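PDB 6RO8: cytochrome P450 RhF from Acinetobacter radioresistens, which probably acts as a heme-dependent monooxygenase, the present chain being the heme domain of a longer protein that also carries reductase and iron-sulfur modules. Local coordinates for residues D130-Q135 against K238-D243; E138-F143 against A176-G181; G62-T67 against V333-G338. All blocks are in the same frame, centred on the assembly; numbering follows the deposited sequence.

Overall arrangement
Contacts 1 and 2 lie on one side of the chain's centre, their centres about 9 Å apart, and both draw on helix 134-155, contact 1 on its start and the turn before it, contact 2 on its next turns. They are joined directly: Phe-132 packs on Phe-179, and Trp-240 N probably hydrogen-bonds to Phe-179 O. Trp-240 and Phe-179 each touch the heme, so both contacts reach the heme pocket through an aromatic side chain. Contact 3 is distant, its centre about 37 Å from that of contact 1 and about 39 Å from that of contact 2, in the beta-rich part of the P450 fold. Along the chain the segments of contact 3 enclose those of contact 1, which enclose those of contact 2.

Contact 1 (D130-Q135 against K238-D243); sequences DAFTPQ and KGWMYD
The Phe-132 ring turns its edge to one face of the Trp-240 indole, a T-shaped pair with the phenyl centroid 4.9 Å from that of the six-membered ring and planes at 80°. Phe-132 CE1 reaches Trp-240 CZ2 at 3.5 Å, and Phe-132 CZ stands over the same face, displaced toward the rim of the indole. The carboxylate of Asp-243, three residues on in the same helix, lies at the indole edge with OD2 in the ring plane. That oxygen also meets the methyl of Ala-131, with CB to Asp-243 OD2 at 3.5 Å. The contact sets the turn leading into helix 134-155 against the first turn of helix 240-250, in the heme domain of a P450. Trp-240 belongs to the heme pocket and touches the cofactor, while Phe-132 also packs on Met-382, next to the cysteine that ligates the iron. With CG anti to the backbone N (chi1 -164°), the indole extends from the helix start toward Phe-132, and its NE1 makes a weak hydrogen bond to Met-129 O. Gly-239 is the N-cap residue of helix 240-250, whose first turn is closed by Asp-243 N to Gly-239 O at 3.0 Å. Thr-133 caps the other helix through OG1, bonded to Asn-136 N.

Contact 2 (E138-F143 against A176-G181); sequences EEHQHF and ALHFLG
An aromatic cluster of His-140, Phe-143, His-178 and Phe-179 joins helix 134-155 to the C-terminal end of helix 170-179. Phe-179 presents its edge to one face of the His-140 imidazole, with centroids 5.4 Å apart and planes at 68°. Its CD1 lies 3.8 Å from His-140 CE1, toward the rim of that face. The imidazole also lies against the backbone, His-140 NE2 coming within 3.4 Å of Phe-179 CA. Phe-143, one turn further along helix 134-155, stacks face to face on His-178 of helix 170-179, the planes only 22° apart. His-178 CD2 sits above the centre of the phenyl ring, and His-178 CB is 3.9 Å from Phe-143 CE2. Within this helical part of the P450 fold the cluster runs from an exposed side, at His-178, to the buried Phe-179, which touches the heme and Ile-386 of helix 384-401. Between the two pairs, His-140 and His-178 meet at an oblique angle, with His-140 NE2 at 3.7 Å from His-178 CD2. His-140 has CG beside its backbone N (chi1 -80°), a setting in which ND1 bonds to Asn-136 O, one turn back in its own helix. This bond would help fix the rotation of the ring while its NE2 side faces helix 170-179.

Contact 3 (G62-T67 against V333-G338); sequences GYWIVT and VKFRKG
Val-333 opens the second segment by resting CG1 on the benzene half of Trp-64, 3.5 Å from CZ3 and 3.6 Å from CH2. With CG1 anti to the backbone N, this branch is the one turned to the indole, and the two side chains approach from opposite directions. The CB of Lys-334 is directed away from strand 63-66; its backbone takes part instead, the carbonyl O lying 4.1 Å from Trp-64 CZ2 in simple van der Waals contact. Phe-335 brings the edge of its ring to one face of the indole in a T-shaped pair, its centroid 4.6 Å from that of the five-membered ring and the planes at 67°. Phe-335 CE1 stands over the indole face, offset toward the rim, 3.4 Å from Trp-64 CD2, while Phe-335 CD1 is 3.5 Å from Trp-64 NE1. Trp-64 sits in strand 63-66 of the five-stranded mixed sheet in this P450 domain, and Val-333 and Phe-335 lie in the separate hairpin 328-330/333-335. The strand axes stay 10.7 Å apart at their closest, at 141°, and the two sheets meet here through side chains, with the indole between the strands. Phe-57 also meets the tryptophan edge-to-face. Beyond Phe-335, the backbone N of Arg-336 bonds to Asp-339 OD2, which also accepts a weak hydrogen bond from Trp-64 NE1.

Contact 1 (D130-Q135 against K238-D243)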
loop_
_atom_site.group_PDB
_atom_site.type_symbol
_atom_site.label_atom_id
_atom_site.label_comp_id
_atom_site.label_asym_id
_atom_site.label_seq_id
_atom_site.Cartn_x
_atom_site.Cartn_y
_atom_site.Cartn_z
ATOM N N ASP A 130 10.494 -0.015 -17.790
ATOM C CA ASP A 130 9.321 0.842 -17.962
ATOM C C ASP A 130 8.448 0.417 -19.151
ATOM O O ASP A 130 8.802 0.613 -20.326
ATOM C CB ASP A 130 9.766 2.296 -18.052
ATOM C CG ASP A 130 10.463 2.749 -16.759
ATOM O OD1 ASP A 130 10.036 2.254 -15.694
ATOM O OD2 ASP A 130 11.419 3.565 -16.781
ATOM N N ALA A 131 7.328 -0.232 -18.820
ATOM C CA ALA A 131 6.119 -0.256 -19.629
ATOM C C ALA A 131 4.979 0.374 -18.830
ATOM O O ALA A 131 3.830 -0.079 -18.847
ATOM C CB ALA A 131 5.785 -1.675 -20.072
ATOM N N PHE A 132 5.325 1.387 -18.054
ATOM C CA PHE A 132 4.361 2.318 -17.521
ATOM C C PHE A 132 4.091 3.453 -18.496
ATOM O O PHE A 132 3.484 4.449 -18.103
ATOM C CB PHE A 132 4.857 2.854 -16.169
ATOM C CG PHE A 132 5.024 1.778 -15.146
ATOM C CD1 PHE A 132 6.196 1.035 -15.092
ATOM C CD2 PHE A 132 3.985 1.448 -14.296
ATOM C CE1 PHE A 132 6.334 0.003 -14.192
ATOM C CE2 PHE A 132 4.120 0.412 -13.382
ATOM C CZ PHE A 132 5.297 -0.310 -13.330
ATOM N N THR A 133 4.519 3.321 -19.763
ATOM C CA THR A 133 4.221 4.343 -20.765
ATOM C C THR A 133 2.737 4.694 -20.718
ATOM O O THR A 133 1.909 3.857 -20.329
ATOM C CB THR A 133 4.597 3.882 -22.176
ATOM O OG1 THR A 133 3.732 2.819 -22.579
ATOM C CG2 THR A 133 6.018 3.405 -22.215
ATOM N N PRO A 134 2.360 5.922 -21.084
ATOM C CA PRO A 134 0.933 6.269 -21.049
ATOM C C PRO A 134 0.123 5.487 -22.068
ATOM O O PRO A 134 -1.044 5.177 -21.808
ATOM C CB PRO A 134 0.937 7.771 -21.350
ATOM C CG PRO A 134 2.118 7.925 -22.290
ATOM C CD PRO A 134 3.161 6.955 -21.768
ATOM N N GLN A 135 0.713 5.154 -23.217
ATOM C CA GLN A 135 0.040 4.268 -24.156
ATOM C C GLN A 135 -0.348 2.959 -23.477
ATOM O O GLN A 135 -1.493 2.505 -23.579
ATOM C CB GLN A 135 0.933 4.007 -25.378
ATOM C CG GLN A 135 0.217 3.296 -26.501
ATOM C CD GLN A 135 1.155 2.734 -27.559
ATOM O OE1 GLN A 135 2.338 2.544 -27.302
ATOM N NE2 GLN A 135 0.633 2.476 -28.752
ATOM N N LYS A 238 3.188 -11.005 -23.107
ATOM C CA LYS A 238 3.209 -9.586 -22.809
ATOM C C LYS A 238 2.712 -9.378 -21.381
ATOM O O LYS A 238 1.806 -10.079 -20.918
ATOM C CB LYS A 238 2.377 -8.785 -23.826
ATOM C CG LYS A 238 2.414 -7.248 -23.613
ATOM C CD LYS A 238 1.605 -6.471 -24.684
ATOM C CE LYS A 238 1.635 -4.945 -24.439
ATOM N NZ LYS A 238 0.833 -4.204 -25.504
ATOM N N GLY A 239 3.331 -8.429 -20.693
ATOM C CA GLY A 239 3.017 -8.067 -19.322
ATOM C C GLY A 239 4.306 -7.654 -18.646
ATOM O O GLY A 239 5.406 -7.991 -19.079
ATOM N N TRP A 240 4.169 -6.922 -17.543
ATOM C CA TRP A 240 5.362 -6.388 -16.893
ATOM C C TRP A 240 6.325 -7.494 -16.454
ATOM O O TRP A 240 7.551 -7.332 -16.552
ATOM C CB TRP A 240 4.965 -5.544 -15.701
ATOM C CG TRP A 240 6.062 -4.678 -15.244
ATOM C CD1 TRP A 240 7.063 -4.141 -16.004
ATOM C CD2 TRP A 240 6.275 -4.226 -13.915
ATOM N NE1 TRP A 240 7.890 -3.373 -15.219
ATOM C CE2 TRP A 240 7.427 -3.414 -13.930
ATOM C CE3 TRP A 240 5.600 -4.427 -12.706
ATOM C CZ2 TRP A 240 7.914 -2.800 -12.779
ATOM C CZ3 TRP A 240 6.091 -3.835 -11.567
ATOM C CH2 TRP A 240 7.228 -3.022 -11.608
ATOM N N MET A 241 5.802 -8.628 -15.979
ATOM C CA MET A 241 6.700 -9.699 -15.553
ATOM C C MET A 241 7.461 -10.283 -16.740
ATOM O O MET A 241 8.646 -10.619 -16.623
ATOM C CB MET A 241 5.918 -10.780 -14.806
ATOM C CG MET A 241 5.526 -10.400 -13.385
ATOM S SD MET A 241 6.936 -9.799 -12.426
ATOM C CE MET A 241 8.119 -11.136 -12.638
ATOM N N TYR A 242 6.806 -10.388 -17.903
ATOM C CA TYR A 242 7.516 -10.791 -19.115
ATOM C C TYR A 242 8.611 -9.799 -19.479
ATOM O O TYR A 242 9.648 -10.192 -20.027
ATOM C CB TYR A 242 6.549 -10.931 -20.285
ATOM C CG TYR A 242 5.682 -12.153 -20.183
ATOM C CD1 TYR A 242 6.223 -13.439 -20.313
ATOM C CD2 TYR A 242 4.320 -12.028 -19.952
ATOM C CE1 TYR A 242 5.418 -14.569 -20.211
ATOM C CE2 TYR A 242 3.510 -13.147 -19.847
ATOM C CZ TYR A 242 4.060 -14.412 -19.978
ATOM O OH TYR A 242 3.231 -15.500 -19.864
ATOM N N ASP A 243 8.404 -8.512 -19.193
ATOM C CA ASP A 243 9.473 -7.547 -19.422
ATOM C C ASP A 243 10.680 -7.864 -18.549
ATOM O O ASP A 243 11.816 -7.923 -19.036
ATOM C CB ASP A 243 8.973 -6.130 -19.164
ATOM C CG ASP A 243 7.867 -5.726 -20.103
ATOM O OD1 ASP A 243 7.813 -6.250 -21.234
ATOM O OD2 ASP A 243 7.038 -4.883 -19.702
#

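Contact 2 (E138-F143 against A176-G181)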
loop_
_atom_site.group_PDB
_atom_site.type_symbol
_atom_site.label_atom_id
_atom_site.label_comp_id
_atom_site.label_asym_id
_atom_site.label_seq_id
_atom_site.Cartn_x
_atom_site.Cartn_y
_atom_site.Cartn_z
ATOM N N GLU A 138 -2.912 3.557 -21.003
ATOM C CA GLU A 138 -4.166 3.948 -21.644
ATOM C C GLU A 138 -5.020 2.734 -21.965
ATOM O O GLU A 138 -6.241 2.755 -21.772
ATOM C CB GLU A 138 -3.891 4.732 -22.924
ATOM C CG GLU A 138 -4.049 6.225 -22.783
ATOM C CD GLU A 138 -3.074 6.994 -23.663
ATOM O OE1 GLU A 138 -2.453 7.958 -23.165
ATOM O OE2 GLU A 138 -2.934 6.635 -24.854
ATOM N N GLU A 139 -4.403 1.667 -22.477
ATOM C CA GLU A 139 -5.208 0.523 -22.871
ATOM C C GLU A 139 -5.654 -0.263 -21.655
ATOM O O GLU A 139 -6.746 -0.834 -21.646
ATOM C CB GLU A 139 -4.443 -0.333 -23.893
ATOM C CG GLU A 139 -4.249 0.399 -25.222
ATOM C CD GLU A 139 -3.418 -0.409 -26.245
ATOM O OE1 GLU A 139 -2.828 -1.456 -25.872
ATOM O OE2 GLU A 139 -3.373 0.005 -27.431
ATOM N N HIS A 140 -4.845 -0.264 -20.606
ATOM C CA HIS A 140 -5.292 -0.867 -19.359
ATOM C C HIS A 140 -6.479 -0.106 -18.771
ATOM O O HIS A 140 -7.388 -0.715 -18.183
ATOM C CB HIS A 140 -4.117 -0.952 -18.377
ATOM C CG HIS A 140 -3.212 -2.117 -18.636
ATOM N ND1 HIS A 140 -2.085 -2.033 -19.425
ATOM C CD2 HIS A 140 -3.298 -3.410 -18.241
ATOM C CE1 HIS A 140 -1.499 -3.217 -19.479
ATOM N NE2 HIS A 140 -2.218 -4.071 -18.773
ATOM N N GLN A 141 -6.509 1.214 -18.962
ATOM C CA GLN A 141 -7.642 2.012 -18.509
ATOM C C GLN A 141 -8.946 1.552 -19.164
ATOM O O GLN A 141 -9.958 1.347 -18.482
ATOM C CB GLN A 141 -7.364 3.487 -18.798
ATOM C CG GLN A 141 -8.295 4.460 -18.124
ATOM C CD GLN A 141 -7.944 5.889 -18.447
ATOM O OE1 GLN A 141 -7.446 6.184 -19.531
ATOM N NE2 GLN A 141 -8.189 6.788 -17.503
ATOM N N HIS A 142 -8.939 1.376 -20.490
ATOM C CA HIS A 142 -10.094 0.803 -21.175
ATOM C C HIS A 142 -10.541 -0.474 -20.488
ATOM O O HIS A 142 -11.740 -0.708 -20.294
ATOM C CB HIS A 142 -9.758 0.513 -22.644
ATOM C CG HIS A 142 -10.890 -0.101 -23.422
ATOM N ND1 HIS A 142 -12.197 -0.099 -22.978
ATOM C CD2 HIS A 142 -10.905 -0.735 -24.618
ATOM C CE1 HIS A 142 -12.967 -0.704 -23.866
ATOM N NE2 HIS A 142 -12.207 -1.099 -24.871
ATOM N N PHE A 143 -9.573 -1.315 -20.111
ATOM C CA PHE A 143 -9.888 -2.612 -19.521
ATOM C C PHE A 143 -10.533 -2.444 -18.154
ATOM O O PHE A 143 -11.521 -3.122 -17.837
ATOM C CB PHE A 143 -8.604 -3.436 -19.444
ATOM C CG PHE A 143 -8.751 -4.760 -18.777
ATOM C CD1 PHE A 143 -9.369 -5.808 -19.412
ATOM C CD2 PHE A 143 -8.217 -4.973 -17.522
ATOM C CE1 PHE A 143 -9.476 -7.040 -18.789
ATOM C CE2 PHE A 143 -8.321 -6.200 -16.901
ATOM C CZ PHE A 143 -8.951 -7.227 -17.526
ATOM N N ALA A 176 -4.322 -6.147 -12.059
ATOM C CA ALA A 176 -2.926 -6.456 -11.751
ATOM C C ALA A 176 -2.431 -7.664 -12.541
ATOM O O ALA A 176 -1.430 -7.582 -13.266
ATOM C CB ALA A 176 -2.760 -6.691 -10.250
ATOM N N LEU A 177 -3.106 -8.806 -12.382
ATOM C CA LEU A 177 -2.771 -9.991 -13.166
ATOM C C LEU A 177 -2.590 -9.638 -14.631
ATOM O O LEU A 177 -1.617 -10.058 -15.261
ATOM C CB LEU A 177 -3.861 -11.047 -13.013
ATOM C CG LEU A 177 -4.043 -11.525 -11.588
ATOM C CD1 LEU A 177 -5.262 -12.424 -11.516
ATOM C CD2 LEU A 177 -2.804 -12.252 -11.202
ATOM N N HIS A 178 -3.500 -8.827 -15.174
ATOM C CA HIS A 178 -3.435 -8.480 -16.591
ATOM C C HIS A 178 -2.259 -7.563 -16.893
ATOM O O HIS A 178 -1.587 -7.737 -17.912
ATOM C CB HIS A 178 -4.748 -7.840 -17.032
ATOM C CG HIS A 178 -4.891 -7.736 -18.512
ATOM N ND1 HIS A 178 -5.089 -8.837 -19.318
ATOM C CD2 HIS A 178 -4.856 -6.664 -19.338
ATOM C CE1 HIS A 178 -5.170 -8.447 -20.578
ATOM N NE2 HIS A 178 -5.036 -7.132 -20.618
ATOM N N PHE A 179 -2.001 -6.586 -16.026
ATOM C CA PHE A 179 -0.826 -5.742 -16.200
ATOM C C PHE A 179 0.456 -6.570 -16.160
ATOM O O PHE A 179 1.328 -6.422 -17.021
ATOM C CB PHE A 179 -0.809 -4.657 -15.127
ATOM C CG PHE A 179 0.377 -3.743 -15.210
ATOM C CD1 PHE A 179 0.453 -2.769 -16.208
ATOM C CD2 PHE A 179 1.404 -3.838 -14.283
ATOM C CE1 PHE A 179 1.547 -1.908 -16.274
ATOM C CE2 PHE A 179 2.495 -2.996 -14.350
ATOM C CZ PHE A 179 2.570 -2.025 -15.347
ATOM N N LEU A 180 0.601 -7.425 -15.148
ATOM C CA LEU A 180 1.665 -8.412 -15.157
ATOM C C LEU A 180 1.351 -9.440 -16.234
ATOM O O LEU A 180 0.303 -9.406 -16.876
ATOM C CB LEU A 180 1.795 -9.053 -13.778
ATOM C CG LEU A 180 1.888 -8.025 -12.635
ATOM C CD1 LEU A 180 1.638 -8.643 -11.265
ATOM C CD2 LEU A 180 3.239 -7.342 -12.647
ATOM N N GLY A 181 2.255 -10.348 -16.481
ATOM C CA GLY A 181 1.815 -11.281 -17.508
ATOM C C GLY A 181 1.217 -12.561 -16.947
ATOM O O GLY A 181 1.475 -13.650 -17.473
#

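Contact 3 (G62-T67 against V333-G338)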
loop_
_atom_site.group_PDB
_atom_site.type_symbol
_atom_site.label_atom_id
_atom_site.label_comp_id
_atom_site.label_asym_id
_atom_site.label_seq_id
_atom_site.Cartn_x
_atom_site.Cartn_y
_atom_site.Cartn_z
ATOM N N GLY A 62 10.419 -1.253 18.785
ATOM C CA GLY A 62 11.797 -1.225 18.340
ATOM C C GLY A 62 12.080 -0.298 17.178
ATOM O O GLY A 62 13.067 -0.502 16.457
ATOM N N TYR A 63 11.262 0.729 16.983
ATOM C CA TYR A 63 11.355 1.575 15.802
ATOM C C TYR A 63 11.336 3.035 16.218
ATOM O O TYR A 63 10.639 3.411 17.164
ATOM C CB TYR A 63 10.187 1.306 14.816
ATOM C CG TYR A 63 10.463 0.281 13.732
ATOM C CD1 TYR A 63 10.460 -1.081 14.014
ATOM C CD2 TYR A 63 10.686 0.673 12.418
ATOM C CE1 TYR A 63 10.696 -2.016 13.030
ATOM C CE2 TYR A 63 10.922 -0.263 11.419
ATOM C CZ TYR A 63 10.929 -1.603 11.733
ATOM O OH TYR A 63 11.177 -2.539 10.746
ATOM N N TRP A 64 12.107 3.857 15.523
ATOM C CA TRP A 64 11.854 5.283 15.621
ATOM C C TRP A 64 10.535 5.604 14.924
ATOM O O TRP A 64 10.173 4.988 13.908
ATOM C CB TRP A 64 12.991 6.078 14.994
ATOM C CG TRP A 64 14.247 6.060 15.802
ATOM C CD1 TRP A 64 15.318 5.227 15.642
ATOM C CD2 TRP A 64 14.569 6.926 16.894
ATOM N NE1 TRP A 64 16.289 5.517 16.574
ATOM C CE2 TRP A 64 15.854 6.557 17.354
ATOM C CE3 TRP A 64 13.898 7.978 17.527
ATOM C CZ2 TRP A 64 16.480 7.202 18.420
ATOM C CZ3 TRP A 64 14.518 8.612 18.589
ATOM C CH2 TRP A 64 15.802 8.224 19.022
ATOM N N ILE A 65 9.790 6.548 15.493
ATOM C CA ILE A 65 8.544 7.004 14.891
ATOM C C ILE A 65 8.738 8.438 14.399
ATOM O O ILE A 65 9.200 9.309 15.145
ATOM C CB ILE A 65 7.360 6.894 15.870
ATOM C CG1 ILE A 65 7.329 5.519 16.551
ATOM C CG2 ILE A 65 6.048 7.210 15.140
ATOM C CD1 ILE A 65 6.671 4.418 15.781
ATOM N N VAL A 66 8.392 8.675 13.140
ATOM C CA VAL A 66 8.589 9.964 12.484
ATOM C C VAL A 66 7.213 10.448 12.041
ATOM O O VAL A 66 6.560 9.800 11.214
ATOM C CB VAL A 66 9.561 9.830 11.308
ATOM C CG1 VAL A 66 9.848 11.155 10.696
ATOM C CG2 VAL A 66 10.845 9.170 11.793
ATOM N N THR A 67 6.760 11.569 12.609
ATOM C CA THR A 67 5.365 11.988 12.522
ATOM C C THR A 67 5.119 13.200 11.639
ATOM O O THR A 67 3.979 13.393 11.212
ATOM C CB THR A 67 4.807 12.293 13.918
ATOM O OG1 THR A 67 5.444 13.463 14.443
ATOM C CG2 THR A 67 5.009 11.095 14.873
ATOM N N VAL A 333 17.551 14.831 16.320
ATOM C CA VAL A 333 17.572 13.467 16.845
ATOM C C VAL A 333 18.615 12.676 16.061
ATOM O O VAL A 333 18.545 12.621 14.827
ATOM C CB VAL A 333 16.185 12.810 16.739
ATOM C CG1 VAL A 333 16.162 11.426 17.409
ATOM C CG2 VAL A 333 15.140 13.725 17.335
ATOM N N LYS A 334 19.572 12.061 16.762
ATOM C CA LYS A 334 20.626 11.307 16.088
ATOM C C LYS A 334 20.254 9.831 16.023
ATOM O O LYS A 334 19.688 9.282 16.972
ATOM C CB LYS A 334 21.990 11.498 16.789
ATOM C CG LYS A 334 23.176 11.515 15.778
ATOM C CD LYS A 334 24.376 12.440 16.123
ATOM C CE LYS A 334 25.020 13.033 14.835
ATOM N NZ LYS A 334 25.636 12.034 13.886
ATOM N N PHE A 335 20.541 9.207 14.881
ATOM C CA PHE A 335 20.224 7.803 14.626
ATOM C C PHE A 335 21.508 6.996 14.507
ATOM O O PHE A 335 22.464 7.436 13.863
ATOM C CB PHE A 335 19.403 7.626 13.337
ATOM C CG PHE A 335 18.074 8.331 13.341
ATOM C CD1 PHE A 335 17.172 8.165 14.387
ATOM C CD2 PHE A 335 17.716 9.131 12.268
ATOM C CE1 PHE A 335 15.953 8.814 14.375
ATOM C CE2 PHE A 335 16.497 9.774 12.240
ATOM C CZ PHE A 335 15.612 9.619 13.295
ATOM N N ARG A 336 21.517 5.802 15.092
ATOM C CA ARG A 336 22.671 4.921 14.975
ATOM C C ARG A 336 22.499 4.013 13.769
ATOM O O ARG A 336 21.378 3.625 13.422
ATOM C CB ARG A 336 22.848 4.088 16.252
ATOM C CG ARG A 336 23.924 2.964 16.195
ATOM C CD ARG A 336 25.331 3.435 15.741
ATOM N NE ARG A 336 25.946 2.513 14.774
ATOM C CZ ARG A 336 26.627 1.405 15.081
ATOM N NH1 ARG A 336 26.829 1.063 16.350
ATOM N NH2 ARG A 336 27.129 0.643 14.112
ATOM N N LYS A 337 23.612 3.725 13.103
ATOM C CA LYS A 337 23.668 2.692 12.079
ATOM C C LYS A 337 22.903 1.461 12.539
ATOM O O LYS A 337 23.210 0.880 13.587
ATOM C CB LYS A 337 25.132 2.346 11.798
ATOM C CG LYS A 337 25.418 1.212 10.825
ATOM C CD LYS A 337 26.896 1.300 10.437
ATOM C CE LYS A 337 27.461 -0.021 9.963
ATOM N NZ LYS A 337 26.358 -0.918 9.553
ATOM N N GLY A 338 21.866 1.093 11.786
ATOM C CA GLY A 338 21.016 -0.021 12.146
ATOM C C GLY A 338 19.708 0.347 12.823
ATOM O O GLY A 338 18.870 -0.542 13.027
#